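Local coordinates for protein malate dehydrogenase (Entamoeba histolytica, PDB 3I0P) that probably catalyses the NAD-dependent interconversion of malate and oxaloacetate, as a member of the malate/L-lactate dehydrogenase family, at residues R45-H50 with E328-T333; L166-P171 with Y178-A183; T13-M18 with T38-D43. One frame throughout, in Å; residues are numbered along the deposited sequence.

In the fold
All three contacts are buried, yet their chemistry differs, polar where they meet NAD and apolar where they do not. Interactions 1 and 2 both touch NAD: the first offers the carboxylate of a helix start and a loop after another helix, the second a hairpin arm whose backbone and aspartate meet both riboses and a phosphate. They also touch each other, R45 packing on C179 and M47 on D181. Interaction 3 is apolar helix packing with no hydrogen bond across it. It shares helix 29-45 with interaction 1, and A42 O there probably accepts a hydrogen bond from M47 N as that helix ends. Interactions 2 and 3 do not touch, their nearest atoms lying about 8 Å apart.

Interaction 1. Residues R45-H50 with E328-T333; sequences RGMDTH and EKEYET. With NAD (nicotinamide-adenine-dinucleotide), chain B.
E330 stands between the cofactor and the end of helix 29-45, and most of the contact passes through its side chain. Its CG lies anti to the carbonyl carbon (chi1 -76°) and the chain bends at chi2 (80°), so that OE1 accepts a hydrogen bond from the adenosine-ribose hydroxyl O2B of NAD at 2.7 Å. The other oxygen, OE2, faces the methyl tip CE of M47 at 3.3 Å, and that same methyl packs on O3D of the nicotinamide ribose. R45, at the end of helix 29-45, lays one face of its guanidinium over the aliphatic stem of E330, NH2 to CB being 3.3 Å. The guanidinium and carboxylate planes are nearly parallel, but OE1 sits 4.1 Å from NH2 and well out of the guanidinium plane, so any attraction is probably one of charge, with no N-H aimed at the oxygen. Along the cofactor, K329 NZ gives a weak hydrogen bond to N7A of the adenine while also bridging to E240 of the second subunit, and H50 brings CE1 to within 3.1 Å of O4D. Behind this first shell the backbone helps to set the positions. G46, with positive phi, is the C-prime residue of a Schellman motif that closes helix 29-45; its CA rests against T333 CG2 at 3.8 Å, and M47 and H50 follow in a tight turn beside NAD. Further out, E328 is tied by salt bridges to R312 and R322. The start of helix 328-340 and the R45 charge would both be expected to favour the ionised E330 carboxylate. An acid bonded to the hydroxyl that carries the phosphate in NADP is a familiar feature of NAD sites, consistent with a preference for NAD in this dinucleotide pocket of a malate/L-lactate dehydrogenase.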
loop_
_atom_site.group_PDB
_atom_site.type_symbol
_atom_site.label_atom_id
_atom_site.label_comp_id
_atom_site.label_asym_id
_atom_site.label_seq_id
_atom_site.Cartn_x
_atom_site.Cartn_y
_atom_site.Cartn_z
ATOM N N ARG A 45 -13.544 -6.125 -17.147
ATOM C CA ARG A 45 -13.584 -5.294 -15.951
ATOM C C ARG A 45 -13.640 -3.802 -16.274
ATOM O O ARG A 45 -13.876 -2.986 -15.387
ATOM C CB ARG A 45 -12.404 -5.611 -15.032
ATOM C CG ARG A 45 -12.420 -7.013 -14.471
ATOM C CD ARG A 45 -11.231 -7.281 -13.541
ATOM N NE ARG A 45 -11.338 -6.526 -12.292
ATOM C CZ ARG A 45 -12.128 -6.854 -11.265
ATOM N NH1 ARG A 45 -12.893 -7.933 -11.321
ATOM N NH2 ARG A 45 -12.143 -6.104 -10.173
ATOM N N GLY A 46 -13.424 -3.449 -17.535
ATOM C CA GLY A 46 -13.497 -2.054 -17.941
ATOM C C GLY A 46 -12.165 -1.340 -17.943
ATOM O O GLY A 46 -12.118 -0.123 -18.024
ATOM N N MET A 47 -11.075 -2.096 -17.865
ATOM C CA MET A 47 -9.735 -1.527 -17.989
ATOM C C MET A 47 -9.388 -1.509 -19.469
ATOM O O MET A 47 -8.591 -2.310 -19.942
ATOM C CB MET A 47 -8.702 -2.364 -17.213
ATOM C CG MET A 47 -8.997 -2.579 -15.741
ATOM S SD MET A 47 -9.137 -1.001 -14.898
ATOM C CE MET A 47 -9.361 -1.545 -13.187
ATOM N N ASP A 48 -9.995 -0.590 -20.199
ATOM C CA ASP A 48 -9.996 -0.652 -21.664
ATOM C C ASP A 48 -8.616 -0.432 -22.304
ATOM O O ASP A 48 -8.433 -0.647 -23.505
ATOM C CB ASP A 48 -11.077 0.283 -22.226
ATOM C CG ASP A 48 -12.478 -0.119 -21.762
ATOM O OD1 ASP A 48 -12.792 -1.323 -21.816
ATOM O OD2 ASP A 48 -13.255 0.755 -21.326
ATOM N N THR A 49 -7.653 -0.044 -21.473
ATOM C CA THR A 49 -6.270 0.135 -21.890
ATOM C C THR A 49 -5.430 -1.153 -21.847
ATOM O O THR A 49 -4.266 -1.144 -22.253
ATOM C CB THR A 49 -5.581 1.186 -20.990
ATOM O OG1 THR A 49 -6.134 2.483 -21.261
ATOM C CG2 THR A 49 -4.072 1.207 -21.236
ATOM N N HIS A 50 -6.001 -2.254 -21.368
ATOM C CA HIS A 50 -5.184 -3.431 -21.048
ATOM C C HIS A 50 -5.635 -4.774 -21.625
ATOM O O HIS A 50 -5.080 -5.820 -21.267
ATOM C CB HIS A 50 -4.953 -3.523 -19.535
ATOM C CG HIS A 50 -3.965 -2.524 -19.027
ATOM N ND1 HIS A 50 -4.341 -1.336 -18.437
ATOM C CD2 HIS A 50 -2.611 -2.519 -19.053
ATOM C CE1 HIS A 50 -3.261 -0.651 -18.103
ATOM N NE2 HIS A 50 -2.198 -1.344 -18.470
ATOM N N GLU A 328 -16.073 -2.831 -7.191
ATOM C CA GLU A 328 -17.529 -2.730 -7.409
ATOM C C GLU A 328 -17.823 -2.255 -8.827
ATOM O O GLU A 328 -18.577 -2.905 -9.557
ATOM C CB GLU A 328 -18.175 -1.791 -6.374
ATOM C CG GLU A 328 -19.692 -1.776 -6.360
ATOM C CD GLU A 328 -20.267 -1.033 -5.148
ATOM O OE1 GLU A 328 -19.469 -0.381 -4.427
ATOM O OE2 GLU A 328 -21.510 -1.109 -4.909
ATOM N N LYS A 329 -17.217 -1.123 -9.196
ATOM C CA LYS A 329 -17.259 -0.588 -10.553
ATOM C C LYS A 329 -16.863 -1.627 -11.611
ATOM O O LYS A 329 -17.438 -1.652 -12.708
ATOM C CB LYS A 329 -16.378 0.670 -10.663
ATOM C CG LYS A 329 -17.144 1.964 -10.476
ATOM C CD LYS A 329 -16.348 3.026 -9.748
ATOM C CE LYS A 329 -15.686 4.019 -10.682
ATOM N NZ LYS A 329 -15.636 5.352 -10.021
ATOM N N GLU A 330 -15.902 -2.493 -11.282
ATOM C CA GLU A 330 -15.450 -3.493 -12.230
ATOM C C GLU A 330 -16.465 -4.602 -12.396
ATOM O O GLU A 330 -16.635 -5.123 -13.495
ATOM C CB GLU A 330 -14.093 -4.060 -11.842
ATOM C CG GLU A 330 -12.917 -3.117 -12.133
ATOM C CD GLU A 330 -12.740 -2.024 -11.090
ATOM O OE1 GLU A 330 -13.194 -2.198 -9.941
ATOM O OE2 GLU A 330 -12.142 -0.981 -11.423
ATOM N N TYR A 331 -17.136 -4.966 -11.306
ATOM C CA TYR A 331 -18.157 -6.013 -11.343
ATOM C C TYR A 331 -19.342 -5.582 -12.208
ATOM O O TYR A 331 -19.794 -6.334 -13.074
ATOM C CB TYR A 331 -18.599 -6.401 -9.918
ATOM C CG TYR A 331 -19.884 -7.203 -9.844
ATOM C CD1 TYR A 331 -19.899 -8.575 -10.123
ATOM C CD2 TYR A 331 -21.089 -6.582 -9.491
ATOM C CE1 TYR A 331 -21.089 -9.306 -10.055
ATOM C CE2 TYR A 331 -22.278 -7.299 -9.423
ATOM C CZ TYR A 331 -22.273 -8.651 -9.706
ATOM O OH TYR A 331 -23.456 -9.342 -9.632
ATOM N N GLU A 332 -19.825 -4.366 -11.982
ATOM C CA GLU A 332 -20.956 -3.852 -12.738
ATOM C C GLU A 332 -20.655 -3.698 -14.229
ATOM O O GLU A 332 -21.522 -3.961 -15.067
ATOM C CB GLU A 332 -21.479 -2.550 -12.132
ATOM C CG GLU A 332 -22.309 -2.778 -10.867
ATOM C CD GLU A 332 -22.838 -1.496 -10.252
ATOM O OE1 GLU A 332 -22.581 -0.405 -10.807
ATOM O OE2 GLU A 332 -23.510 -1.583 -9.205
ATOM N N THR A 333 -19.432 -3.300 -14.563
ATOM C CA THR A 333 -19.012 -3.265 -15.961
ATOM C C THR A 333 -18.982 -4.683 -16.526
ATOM O O THR A 333 -19.461 -4.933 -17.634
ATOM C CB THR A 333 -17.636 -2.600 -16.125
ATOM O OG1 THR A 333 -17.700 -1.252 -15.645
ATOM C CG2 THR A 333 -17.209 -2.593 -17.588
HETATM P PA NAD B . -7.966 3.635 -11.255
HETATM O O1A NAD B . -8.907 3.352 -12.401
HETATM O O2A NAD B . -7.652 5.059 -10.925
HETATM O O5B NAD B . -8.597 2.910 -9.967
HETATM C C5B NAD B . -9.005 1.533 -10.045
HETATM C C4B NAD B . -9.251 0.914 -8.661
HETATM O O4B NAD B . -9.883 1.838 -7.765
HETATM C C3B NAD B . -10.184 -0.278 -8.718
HETATM O O3B NAD B . -9.824 -1.186 -7.664
HETATM C C2B NAD B . -11.549 0.319 -8.450
HETATM O O2B NAD B . -12.444 -0.643 -7.891
HETATM C C1B NAD B . -11.211 1.399 -7.443
HETATM N N9A NAD B . -12.143 2.564 -7.434
HETATM C C8A NAD B . -12.372 3.427 -8.435
HETATM N N7A NAD B . -13.257 4.353 -8.006
HETATM C C5A NAD B . -13.574 4.068 -6.721
HETATM C C6A NAD B . -14.413 4.649 -5.765
HETATM N N6A NAD B . -15.145 5.753 -6.051
HETATM N N1A NAD B . -14.511 4.094 -4.532
HETATM C C2A NAD B . -13.808 2.998 -4.218
HETATM N N3A NAD B . -12.992 2.425 -5.113
HETATM C C4A NAD B . -12.862 2.939 -6.369
HETATM O O3 NAD B . -6.583 2.795 -11.421
HETATM P PN NAD B . -5.389 3.004 -12.509
HETATM O O1N NAD B . -4.159 3.429 -11.744
HETATM O O2N NAD B . -5.879 3.816 -13.682
HETATM O O5D NAD B . -5.122 1.522 -13.057
HETATM C C5D NAD B . -5.963 0.945 -14.061
HETATM C C4D NAD B . -5.400 -0.399 -14.517
HETATM O O4D NAD B . -4.123 -0.223 -15.137
HETATM C C3D NAD B . -5.184 -1.359 -13.355
HETATM O O3D NAD B . -5.894 -2.571 -13.647
HETATM C C2D NAD B . -3.671 -1.561 -13.268
HETATM O O2D NAD B . -3.238 -2.884 -12.906
HETATM C C1D NAD B . -3.240 -1.256 -14.685
HETATM N N1N NAD B . -1.832 -0.872 -14.759
HETATM C C2N NAD B . -0.943 -1.791 -15.197
HETATM C C3N NAD B . 0.414 -1.469 -15.286
HETATM C C7N NAD B . 1.420 -2.478 -15.767
HETATM O O7N NAD B . 2.598 -2.153 -15.834
HETATM N N7N NAD B . 1.009 -3.697 -16.109
HETATM C C4N NAD B . 0.835 -0.188 -14.919
HETATM C C5N NAD B . -0.106 0.741 -14.462
HETATM C C6N NAD B . -1.448 0.369 -14.394
#

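Interaction 2. Residues L166-P171 with Y178-A183; sequences LAIGIP and YCFDGA. With NAD (nicotinamide-adenine-dinucleotide), chain B.
D181 grips the nicotinamide ribose of NAD with both carboxylate oxygens, OD2 taking a hydrogen bond from O3D at 2.5 Å and OD1 one from O2D at 2.8 Å. The residue belongs to an antiparallel beta hairpin, strands 166-170 and 178-182, at the edge of a mixed sheet. Its CG is anti to the backbone N (chi1 178°), which sends the carboxylate off the sheet toward the cofactor. Next along the chain from G182, A183 N donates to the phosphate oxygen O1N at 2.8 Å in a nearly straight bond (163°). Weaker bonds join the adenosine-ribose hydroxyl O3B to C179 O and to D181 N, backbone atoms on the side of the strand turned away from its hairpin partner, where C179 also bonds through its backbone to A326.

The ladder itself runs through three hydrogen-bonded pairs, L166-G182, I168-F180 and I170-Y178. At its centre I168 N donates to F180 O (2.8 Å) in the carbonyl plane, and F180 N returns a more bent bond to I168 O (2.9 Å, 131°). Between these pairs A167 pairs with D181 and G169 with C179; the side chains of A167, C179 and D181 lie on the side where helix 127-136 packs. The other side carries L166, I168, I170, Y178 and F180 and meets the second subunit, where I168 packs on F253, F180 on C249, and Y178 OH hydrogen-bonds to the carbonyl oxygen of that same C249. The F180 ring approaches L166 O through CE2 at 3.5 Å. Y178, its ring also anti to the backbone N, lies alongside both isoleucines: CE2 reaches I168 CG2 at 4.0 Å, and CD2 meets the tip of I170, CD1, at 3.7 Å.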
loop_
_atom_site.group_PDB
_atom_site.type_symbol
_atom_site.label_atom_id
_atom_site.label_comp_id
_atom_site.label_asym_id
_atom_site.label_seq_id
_atom_site.Cartn_x
_atom_site.Cartn_y
_atom_site.Cartn_z
ATOM N N LEU A 166 -0.200 -1.713 -7.749
ATOM C CA LEU A 166 -0.374 -2.627 -6.641
ATOM C C LEU A 166 -1.814 -3.090 -6.714
ATOM O O LEU A 166 -2.723 -2.274 -6.857
ATOM C CB LEU A 166 -0.124 -1.883 -5.333
ATOM C CG LEU A 166 -0.225 -2.623 -4.008
ATOM C CD1 LEU A 166 0.849 -3.700 -3.912
ATOM C CD2 LEU A 166 -0.088 -1.609 -2.868
ATOM N N ALA A 167 -2.020 -4.399 -6.654
ATOM C CA ALA A 167 -3.366 -4.960 -6.597
ATOM C C ALA A 167 -3.514 -5.802 -5.342
ATOM O O ALA A 167 -2.574 -6.491 -4.943
ATOM C CB ALA A 167 -3.666 -5.773 -7.818
ATOM N N ILE A 168 -4.691 -5.716 -4.720
ATOM C CA ILE A 168 -5.008 -6.442 -3.492
ATOM C C ILE A 168 -6.385 -7.068 -3.640
ATOM O O ILE A 168 -7.385 -6.349 -3.782
ATOM C CB ILE A 168 -5.031 -5.508 -2.255
ATOM C CG1 ILE A 168 -3.708 -4.762 -2.109
ATOM C CG2 ILE A 168 -5.363 -6.295 -0.980
ATOM C CD1 ILE A 168 -3.857 -3.424 -1.433
ATOM N N GLY A 169 -6.432 -8.400 -3.621
ATOM C CA GLY A 169 -7.693 -9.138 -3.740
ATOM C C GLY A 169 -8.062 -9.805 -2.428
ATOM O O GLY A 169 -7.259 -10.530 -1.848
ATOM N N ILE A 170 -9.274 -9.553 -1.947
ATOM C CA ILE A 170 -9.708 -10.079 -0.658
ATOM C C ILE A 170 -11.086 -10.725 -0.784
ATOM O O ILE A 170 -12.026 -10.093 -1.294
ATOM C CB ILE A 170 -9.736 -8.963 0.429
ATOM C CG1 ILE A 170 -8.309 -8.474 0.731
ATOM C CG2 ILE A 170 -10.455 -9.451 1.701
ATOM C CD1 ILE A 170 -8.230 -7.149 1.429
ATOM N N PRO A 171 -11.221 -11.987 -0.325
ATOM C CA PRO A 171 -12.521 -12.666 -0.376
ATOM C C PRO A 171 -13.633 -11.855 0.304
ATOM O O PRO A 171 -13.394 -11.181 1.319
ATOM C CB PRO A 171 -12.261 -13.971 0.375
ATOM C CG PRO A 171 -10.816 -14.220 0.203
ATOM C CD PRO A 171 -10.165 -12.867 0.208
ATOM N N TYR A 178 -13.482 -7.951 -2.809
ATOM C CA TYR A 178 -12.783 -6.691 -2.724
ATOM C C TYR A 178 -11.586 -6.818 -3.649
ATOM O O TYR A 178 -10.857 -7.817 -3.603
ATOM C CB TYR A 178 -12.324 -6.445 -1.286
ATOM C CG TYR A 178 -11.288 -5.340 -1.103
ATOM C CD1 TYR A 178 -11.650 -4.103 -0.580
ATOM C CD2 TYR A 178 -9.947 -5.550 -1.418
ATOM C CE1 TYR A 178 -10.701 -3.098 -0.398
ATOM C CE2 TYR A 178 -9.002 -4.558 -1.242
ATOM C CZ TYR A 178 -9.379 -3.338 -0.732
ATOM O OH TYR A 178 -8.436 -2.351 -0.558
ATOM N N CYS A 179 -11.385 -5.825 -4.500
ATOM C CA CYS A 179 -10.220 -5.826 -5.359
ATOM C C CYS A 179 -9.739 -4.431 -5.641
ATOM O O CYS A 179 -10.254 -3.759 -6.545
ATOM C CB CYS A 179 -10.496 -6.534 -6.682
ATOM S SG CYS A 179 -8.986 -6.781 -7.641
ATOM N N PHE A 180 -8.747 -3.988 -4.875
ATOM C CA PHE A 180 -8.057 -2.774 -5.261
ATOM C C PHE A 180 -7.043 -3.117 -6.346
ATOM O O PHE A 180 -6.347 -4.133 -6.264
ATOM C CB PHE A 180 -7.380 -2.065 -4.096
ATOM C CG PHE A 180 -6.565 -0.888 -4.535
ATOM C CD1 PHE A 180 -7.184 0.238 -5.058
ATOM C CD2 PHE A 180 -5.177 -0.933 -4.503
ATOM C CE1 PHE A 180 -6.440 1.313 -5.500
ATOM C CE2 PHE A 180 -4.419 0.157 -4.941
ATOM C CZ PHE A 180 -5.054 1.275 -5.440
ATOM N N ASP A 181 -6.987 -2.274 -7.368
ATOM C CA ASP A 181 -6.106 -2.503 -8.494
ATOM C C ASP A 181 -5.792 -1.184 -9.166
ATOM O O ASP A 181 -6.645 -0.601 -9.821
ATOM C CB ASP A 181 -6.758 -3.464 -9.489
ATOM C CG ASP A 181 -5.901 -3.702 -10.712
ATOM O OD1 ASP A 181 -4.664 -3.501 -10.635
ATOM O OD2 ASP A 181 -6.472 -4.101 -11.752
ATOM N N GLY A 182 -4.567 -0.706 -8.998
ATOM C CA GLY A 182 -4.220 0.597 -9.533
ATOM C C GLY A 182 -2.764 0.984 -9.408
ATOM O O GLY A 182 -2.018 0.419 -8.584
ATOM N N ALA A 183 -2.372 1.957 -10.232
ATOM C CA ALA A 183 -1.020 2.496 -10.224
ATOM C C ALA A 183 -0.721 3.212 -8.919
ATOM O O ALA A 183 -1.630 3.707 -8.255
ATOM C CB ALA A 183 -0.843 3.438 -11.380
HETATM P PA NAD B . -7.966 3.635 -11.255
HETATM O O1A NAD B . -8.907 3.352 -12.401
HETATM O O2A NAD B . -7.652 5.059 -10.925
HETATM O O5B NAD B . -8.597 2.910 -9.967
HETATM C C5B NAD B . -9.005 1.533 -10.045
HETATM C C4B NAD B . -9.251 0.914 -8.661
HETATM O O4B NAD B . -9.883 1.838 -7.765
HETATM C C3B NAD B . -10.184 -0.278 -8.718
HETATM O O3B NAD B . -9.824 -1.186 -7.664
HETATM C C2B NAD B . -11.549 0.319 -8.450
HETATM O O2B NAD B . -12.444 -0.643 -7.891
HETATM C C1B NAD B . -11.211 1.399 -7.443
HETATM N N9A NAD B . -12.143 2.564 -7.434
HETATM C C8A NAD B . -12.372 3.427 -8.435
HETATM N N7A NAD B . -13.257 4.353 -8.006
HETATM C C5A NAD B . -13.574 4.068 -6.721
HETATM C C6A NAD B . -14.413 4.649 -5.765
HETATM N N6A NAD B . -15.145 5.753 -6.051
HETATM N N1A NAD B . -14.511 4.094 -4.532
HETATM C C2A NAD B . -13.808 2.998 -4.218
HETATM N N3A NAD B . -12.992 2.425 -5.113
HETATM C C4A NAD B . -12.862 2.939 -6.369
HETATM O O3 NAD B . -6.583 2.795 -11.421
HETATM P PN NAD B . -5.389 3.004 -12.509
HETATM O O1N NAD B . -4.159 3.429 -11.744
HETATM O O2N NAD B . -5.879 3.816 -13.682
HETATM O O5D NAD B . -5.122 1.522 -13.057
HETATM C C5D NAD B . -5.963 0.945 -14.061
HETATM C C4D NAD B . -5.400 -0.399 -14.517
HETATM O O4D NAD B . -4.123 -0.223 -15.137
HETATM C C3D NAD B . -5.184 -1.359 -13.355
HETATM O O3D NAD B . -5.894 -2.571 -13.647
HETATM C C2D NAD B . -3.671 -1.561 -13.268
HETATM O O2D NAD B . -3.238 -2.884 -12.906
HETATM C C1D NAD B . -3.240 -1.256 -14.685
HETATM N N1N NAD B . -1.832 -0.872 -14.759
HETATM C C2N NAD B . -0.943 -1.791 -15.197
HETATM C C3N NAD B . 0.414 -1.469 -15.286
HETATM C C7N NAD B . 1.420 -2.478 -15.767
HETATM O O7N NAD B . 2.598 -2.153 -15.834
HETATM N N7N NAD B . 1.009 -3.697 -16.109
HETATM C C4N NAD B . 0.835 -0.188 -14.919
HETATM C C5N NAD B . -0.106 0.741 -14.462
HETATM C C6N NAD B . -1.448 0.369 -14.394
#

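Interaction 3. Residues T13-M18 with T38-D43; sequences TIKEFM and TLIAAD
Helices 11-24 and 29-45 pair as an antiparallel helical hairpin, their short segments crossing at 155° with the axes 10.0 Å apart. I40 is the main bump. Its CG1 is anti to the backbone N (chi1 -164°), and the branch pushes into a hollow walled by I14, K15 and M18 on the facing helix. The tip CD1 lands on I14 CG2 at 3.7 Å, while CG1 rests against the methylene CG of K15, also at 3.7 Å, the two side chains crossing at about a right angle. M18 fills a hollow in turn. Its chain bends at chi2 and chi3 and brings the methyl CE into the groove between neighbouring residues of helix 29-45, against L39 CB at 3.8 Å and I40 CB at 4.1 Å. L39 and M18 both continue onto F55 of helix 55-64, so the pair is seated against a third helix. F17, on another side of its helix, packs instead on helix 346-359. No hydrogen bond crosses the interface. Beside I14, D43 hydrogen-bonds through OD2 to the backbone N of I52, and that oxygen lies 4.2 Å from I14 CG2.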
loop_
_atom_site.group_PDB
_atom_site.type_symbol
_atom_site.label_atom_id
_atom_site.label_comp_id
_atom_site.label_asym_id
_atom_site.label_seq_id
_atom_site.Cartn_x
_atom_site.Cartn_y
_atom_site.Cartn_z
ATOM N N THR A 13 -16.450 -13.392 -28.863
ATOM C CA THR A 13 -15.738 -13.109 -30.118
ATOM C C THR A 13 -14.311 -12.629 -29.833
ATOM O O THR A 13 -13.356 -13.165 -30.391
ATOM C CB THR A 13 -16.476 -12.052 -31.015
ATOM O OG1 THR A 13 -17.792 -12.512 -31.336
ATOM C CG2 THR A 13 -15.721 -11.790 -32.318
ATOM N N ILE A 14 -14.188 -11.627 -28.960
ATOM C CA ILE A 14 -12.901 -11.057 -28.577
ATOM C C ILE A 14 -11.984 -12.113 -27.953
ATOM O O ILE A 14 -10.800 -12.192 -28.300
ATOM C CB ILE A 14 -13.088 -9.854 -27.614
ATOM C CG1 ILE A 14 -13.928 -8.762 -28.278
ATOM C CG2 ILE A 14 -11.736 -9.287 -27.163
ATOM C CD1 ILE A 14 -14.489 -7.742 -27.316
ATOM N N LYS A 15 -12.553 -12.912 -27.044
ATOM C CA LYS A 15 -11.892 -14.033 -26.358
ATOM C C LYS A 15 -11.293 -15.028 -27.331
ATOM O O LYS A 15 -10.098 -15.308 -27.274
ATOM C CB LYS A 15 -12.921 -14.811 -25.529
ATOM C CG LYS A 15 -12.871 -14.688 -24.037
ATOM C CD LYS A 15 -13.975 -15.548 -23.443
ATOM C CE LYS A 15 -13.589 -16.123 -22.080
ATOM N NZ LYS A 15 -14.774 -16.158 -21.160
ATOM N N GLU A 16 -12.141 -15.567 -28.212
ATOM C CA GLU A 16 -11.760 -16.597 -29.182
ATOM C C GLU A 16 -10.740 -16.077 -30.178
ATOM O O GLU A 16 -9.813 -16.793 -30.560
ATOM C CB GLU A 16 -12.997 -17.104 -29.931
ATOM C CG GLU A 16 -12.710 -17.754 -31.293
ATOM C CD GLU A 16 -12.242 -19.202 -31.190
ATOM O OE1 GLU A 16 -11.955 -19.673 -30.068
ATOM O OE2 GLU A 16 -12.156 -19.870 -32.239
ATOM N N PHE A 17 -10.919 -14.823 -30.584
ATOM C CA PHE A 17 -10.086 -14.202 -31.615
ATOM C C PHE A 17 -8.673 -14.043 -31.112
ATOM O O PHE A 17 -7.715 -14.347 -31.813
ATOM C CB PHE A 17 -10.649 -12.837 -32.009
ATOM C CG PHE A 17 -9.780 -12.076 -32.965
ATOM C CD1 PHE A 17 -9.725 -12.434 -34.315
ATOM C CD2 PHE A 17 -9.016 -10.999 -32.524
ATOM C CE1 PHE A 17 -8.919 -11.728 -35.214
ATOM C CE2 PHE A 17 -8.200 -10.283 -33.413
ATOM C CZ PHE A 17 -8.152 -10.648 -34.761
ATOM N N MET A 18 -8.567 -13.584 -29.871
ATOM C CA MET A 18 -7.289 -13.332 -29.230
ATOM C C MET A 18 -6.500 -14.639 -29.142
ATOM O O MET A 18 -5.307 -14.684 -29.433
ATOM C CB MET A 18 -7.545 -12.736 -27.854
ATOM C CG MET A 18 -6.722 -11.519 -27.552
ATOM S SD MET A 18 -7.541 -10.173 -26.668
ATOM C CE MET A 18 -8.487 -11.030 -25.398
ATOM N N THR A 38 -6.291 -13.234 -19.170
ATOM C CA THR A 38 -5.985 -12.025 -18.415
ATOM C C THR A 38 -6.150 -10.783 -19.273
ATOM O O THR A 38 -6.399 -9.704 -18.742
ATOM C CB THR A 38 -4.598 -12.032 -17.696
ATOM O OG1 THR A 38 -3.767 -11.017 -18.242
ATOM C CG2 THR A 38 -3.896 -13.367 -17.776
ATOM N N LEU A 39 -6.034 -10.925 -20.589
ATOM C CA LEU A 39 -6.364 -9.807 -21.471
ATOM C C LEU A 39 -7.868 -9.553 -21.489
ATOM O O LEU A 39 -8.292 -8.424 -21.239
ATOM C CB LEU A 39 -5.791 -9.981 -22.881
ATOM C CG LEU A 39 -4.263 -9.894 -22.931
ATOM C CD1 LEU A 39 -3.751 -9.847 -24.355
ATOM C CD2 LEU A 39 -3.786 -8.665 -22.154
ATOM N N ILE A 40 -8.675 -10.587 -21.743
ATOM C CA ILE A 40 -10.132 -10.417 -21.721
ATOM C C ILE A 40 -10.649 -9.939 -20.352
ATOM O O ILE A 40 -11.557 -9.124 -20.297
ATOM C CB ILE A 40 -10.914 -11.680 -22.208
ATOM C CG1 ILE A 40 -12.370 -11.318 -22.534
ATOM C CG2 ILE A 40 -10.875 -12.803 -21.178
ATOM C CD1 ILE A 40 -12.561 -10.646 -23.855
ATOM N N ALA A 41 -10.054 -10.438 -19.267
ATOM C CA ALA A 41 -10.331 -9.952 -17.918
ATOM C C ALA A 41 -10.229 -8.441 -17.828
ATOM O O ALA A 41 -11.050 -7.798 -17.166
ATOM C CB ALA A 41 -9.391 -10.587 -16.911
ATOM N N ALA A 42 -9.232 -7.864 -18.493
ATOM C CA ALA A 42 -9.133 -6.416 -18.520
ATOM C C ALA A 42 -10.358 -5.793 -19.207
ATOM O O ALA A 42 -10.910 -4.796 -18.711
ATOM C CB ALA A 42 -7.848 -5.974 -19.171
ATOM N N ASP A 43 -10.786 -6.386 -20.326
ATOM C CA ASP A 43 -11.941 -5.866 -21.072
ATOM C C ASP A 43 -13.256 -6.110 -20.311
ATOM O O ASP A 43 -14.140 -5.257 -20.313
ATOM C CB ASP A 43 -12.021 -6.456 -22.494
ATOM C CG ASP A 43 -10.828 -6.075 -23.367
ATOM O OD1 ASP A 43 -10.448 -4.886 -23.423
ATOM O OD2 ASP A 43 -10.270 -6.978 -24.020
#